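Local coordinates for protein L-lysine 6-oxidase (Marinomonas mediterranea, PDB 3WEU) that oxidises the side-chain amine of L-lysine with a cysteine tryptophylquinone cofactor, releasing ammonium and the hydrogen peroxide that makes it antibacterial, at residues Arg271-Val276 and Val461-Ala466. Sequence-based numbering, arbitrary orientation. Where two conformers were deposited one is given.
With EDO (1,2-ethanediol), chain O.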
loop_
_atom_site.group_PDB
_atom_site.type_symbol
_atom_site.label_atom_id
_atom_site.label_comp_id
_atom_site.label_asym_id
_atom_site.label_seq_id
_atom_site.Cartn_x
_atom_site.Cartn_y
_atom_site.Cartn_z
ATOM N N ARG A 271 24.841 30.444 30.654
ATOM C CA ARG A 271 25.553 31.037 29.523
ATOM C C ARG A 271 24.839 32.274 28.943
ATOM O O ARG A 271 25.448 33.048 28.192
ATOM C CB ARG A 271 25.759 30.024 28.422
ATOM C CG ARG A 271 26.771 28.915 28.752
ATOM C CD ARG A 271 27.035 27.916 27.585
ATOM N NE ARG A 271 25.804 27.208 27.244
ATOM C CZ ARG A 271 24.947 27.569 26.293
ATOM N NH1 ARG A 271 23.802 26.917 26.151
ATOM N NH2 ARG A 271 25.211 28.590 25.452
ATOM N N ASN A 272 23.589 32.479 29.266
ATOM C CA ASN A 272 22.884 33.620 28.687
ATOM C C ASN A 272 22.240 34.600 29.628
ATOM O O ASN A 272 21.943 35.705 29.222
ATOM C CB ASN A 272 21.821 33.158 27.716
ATOM C CG ASN A 272 22.410 32.435 26.541
ATOM O OD1 ASN A 272 22.975 33.046 25.648
ATOM N ND2 ASN A 272 22.314 31.126 26.550
ATOM N N PHE A 273 21.950 34.212 30.849
ATOM C CA PHE A 273 21.167 35.054 31.743
ATOM C C PHE A 273 21.865 35.256 33.044
ATOM O O PHE A 273 21.223 35.620 33.991
ATOM C CB PHE A 273 19.784 34.420 31.954
ATOM C CG PHE A 273 18.974 34.372 30.725
ATOM C CD1 PHE A 273 18.305 35.546 30.302
ATOM C CD2 PHE A 273 18.821 33.209 29.969
ATOM C CE1 PHE A 273 17.560 35.529 29.148
ATOM C CE2 PHE A 273 18.071 33.215 28.793
ATOM C CZ PHE A 273 17.446 34.354 28.401
ATOM N N ASP A 274 23.180 35.038 33.089
ATOM C CA ASP A 274 23.974 35.321 34.277
ATOM C C ASP A 274 23.433 34.585 35.508
ATOM O O ASP A 274 23.546 35.082 36.632
ATOM C CB ASP A 274 23.938 36.846 34.523
ATOM C CG ASP A 274 25.126 37.328 35.304
ATOM O OD1 ASP A 274 26.259 36.968 34.890
ATOM O OD2 ASP A 274 24.937 38.095 36.294
ATOM N N LEU A 275 22.854 33.402 35.317
ATOM C CA LEU A 275 22.247 32.706 36.419
ATOM C C LEU A 275 23.216 32.408 37.569
ATOM O O LEU A 275 22.835 32.393 38.719
ATOM C CB LEU A 275 21.536 31.414 35.894
ATOM C CG LEU A 275 20.825 30.535 36.938
ATOM C CD1 LEU A 275 19.665 31.303 37.567
ATOM C CD2 LEU A 275 20.354 29.288 36.224
ATOM N N VAL A 276 24.447 32.082 37.250
ATOM C CA VAL A 276 25.473 31.740 38.206
ATOM C C VAL A 276 26.781 32.534 37.902
ATOM O O VAL A 276 27.699 32.025 37.313
ATOM C CB VAL A 276 25.783 30.223 38.253
ATOM C CG1 VAL A 276 26.651 29.956 39.484
ATOM C CG2 VAL A 276 24.522 29.390 38.366
ATOM N N VAL A 461 16.592 32.997 23.114
ATOM C CA VAL A 461 15.605 34.040 22.745
ATOM C C VAL A 461 14.145 33.701 23.078
ATOM O O VAL A 461 13.286 34.582 23.054
ATOM C CB VAL A 461 15.713 34.466 21.287
ATOM C CG1 VAL A 461 17.161 34.813 20.892
ATOM C CG2 VAL A 461 15.091 33.441 20.383
ATOM N N ILE A 462 13.827 32.434 23.395
ATOM C CA ILE A 462 12.482 32.116 23.839
ATOM C C ILE A 462 12.219 32.341 25.290
ATOM O O ILE A 462 11.091 32.169 25.734
ATOM C CB ILE A 462 12.076 30.673 23.470
ATOM C CG1 ILE A 462 12.773 29.636 24.339
ATOM C CG2 ILE A 462 12.337 30.404 22.014
ATOM C CD1 ILE A 462 12.107 28.292 24.313
ATOM N N TYR A 463 13.232 32.708 26.052
ATOM C CA TYR A 463 13.142 32.917 27.475
ATOM C C TYR A 463 13.205 34.349 27.855
ATOM O O TYR A 463 13.980 35.095 27.296
ATOM C CB TYR A 463 14.314 32.289 28.218
ATOM C CG TYR A 463 14.456 30.746 28.076
ATOM C CD1 TYR A 463 15.190 30.199 27.066
ATOM C CD2 TYR A 463 13.856 29.877 28.974
ATOM C CE1 TYR A 463 15.279 28.821 26.881
ATOM C CE2 TYR A 463 13.952 28.510 28.838
ATOM C CZ TYR A 463 14.665 27.975 27.791
ATOM O OH TYR A 463 14.752 26.614 27.721
ATOM N N LYS A 464 12.475 34.728 28.884
ATOM C CA LYS A 464 12.684 36.053 29.465
ATOM C C LYS A 464 13.693 36.035 30.580
ATOM O O LYS A 464 14.242 37.076 30.913
ATOM C CB LYS A 464 11.336 36.672 29.907
ATOM C CG LYS A 464 10.404 35.730 30.637
ATOM C CD LYS A 464 9.077 36.444 30.893
ATOM C CE LYS A 464 8.121 35.595 31.690
ATOM N NZ LYS A 464 8.604 35.470 33.107
ATOM N N ASP A 465 13.929 34.886 31.211
ATOM C CA ASP A 465 15.045 34.721 32.127
ATOM C C ASP A 465 15.224 33.199 32.293
ATOM O O ASP A 465 14.437 32.408 31.734
ATOM C CB ASP A 465 14.697 35.371 33.488
ATOM C CG ASP A 465 15.902 35.663 34.342
ATOM O OD1 ASP A 465 17.054 35.165 34.135
ATOM O OD2 ASP A 465 15.683 36.402 35.328
ATOM N N ALA A 466 16.245 32.776 33.010
ATOM C CA ALA A 466 16.524 31.363 33.197
ATOM C C ALA A 466 15.246 30.644 33.679
ATOM O O ALA A 466 14.582 31.153 34.580
ATOM C CB ALA A 466 17.612 31.206 34.228
HETATM C C1 EDO O . 28.316 30.014 23.959
HETATM O O1 EDO O . 27.557 30.453 25.090
HETATM C C2 EDO O . 29.676 30.559 24.298
HETATM O O2 EDO O . 29.871 30.393 25.721
#
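Phe-273 lays one face of its ring against the backbone of Asp-465 and Ala-466, and contributes 107 Å² of the 262 Å² buried, both sides summed, between 271-276 and 461-466, the largest single share. The evidence for a CH-pi contact is direct: CA of Asp-465 lies 4.1 Å from the centroid of the Phe-273 ring and 21° off its normal, displaced toward the rim on the CD1 and CE1 side. The amide N of Ala-466 sits over the same face, nearest CG of Phe-273. At the far end of the ring, CZ of Phe-273 meets CB of Tyr-463 at 3.8 Å, and the two side chains cross at about a right angle. The Tyr-463 ring itself leads away, its OH hydrogen-bonded to the carbonyl of Leu-457. Asp-465 runs past Phe-273 in the opposite direction; chi1 (-161°) places its CG anti to the backbone N and beside the carbonyl carbon. Its OD1 lies 3.6 Å from CB of Phe-273 and accepts the N-H of Ala-466 at 2.8 Å, on its anti side and 33° out of the carboxylate plane, a bond that ties the carboxylate to the next residue's amide and fixes its orientation beside the root of the ring. Leu-275 adds a smaller apolar patch, both its methyls, CD1 and CD2, lying 3.9 Å from CB of Ala-466. No hydrogen bond joins the two segments, so van der Waals and CH-pi contacts carry the junction. Away from it, NH2 of Arg-271 donates to O1 of an ethanediol, probably from the crystallisation liquor, at 3.0 Å, while NH1 forms a salt bridge with Asp-267. At Phe-273 the chain leaves helical angles at the end of helix 261-272; left-handed Asp-274 and a backbone bond between Leu-275 and Gly-269 mark a helix-terminating turn, its apolar side chains packed on the loop leading into strand 468-469.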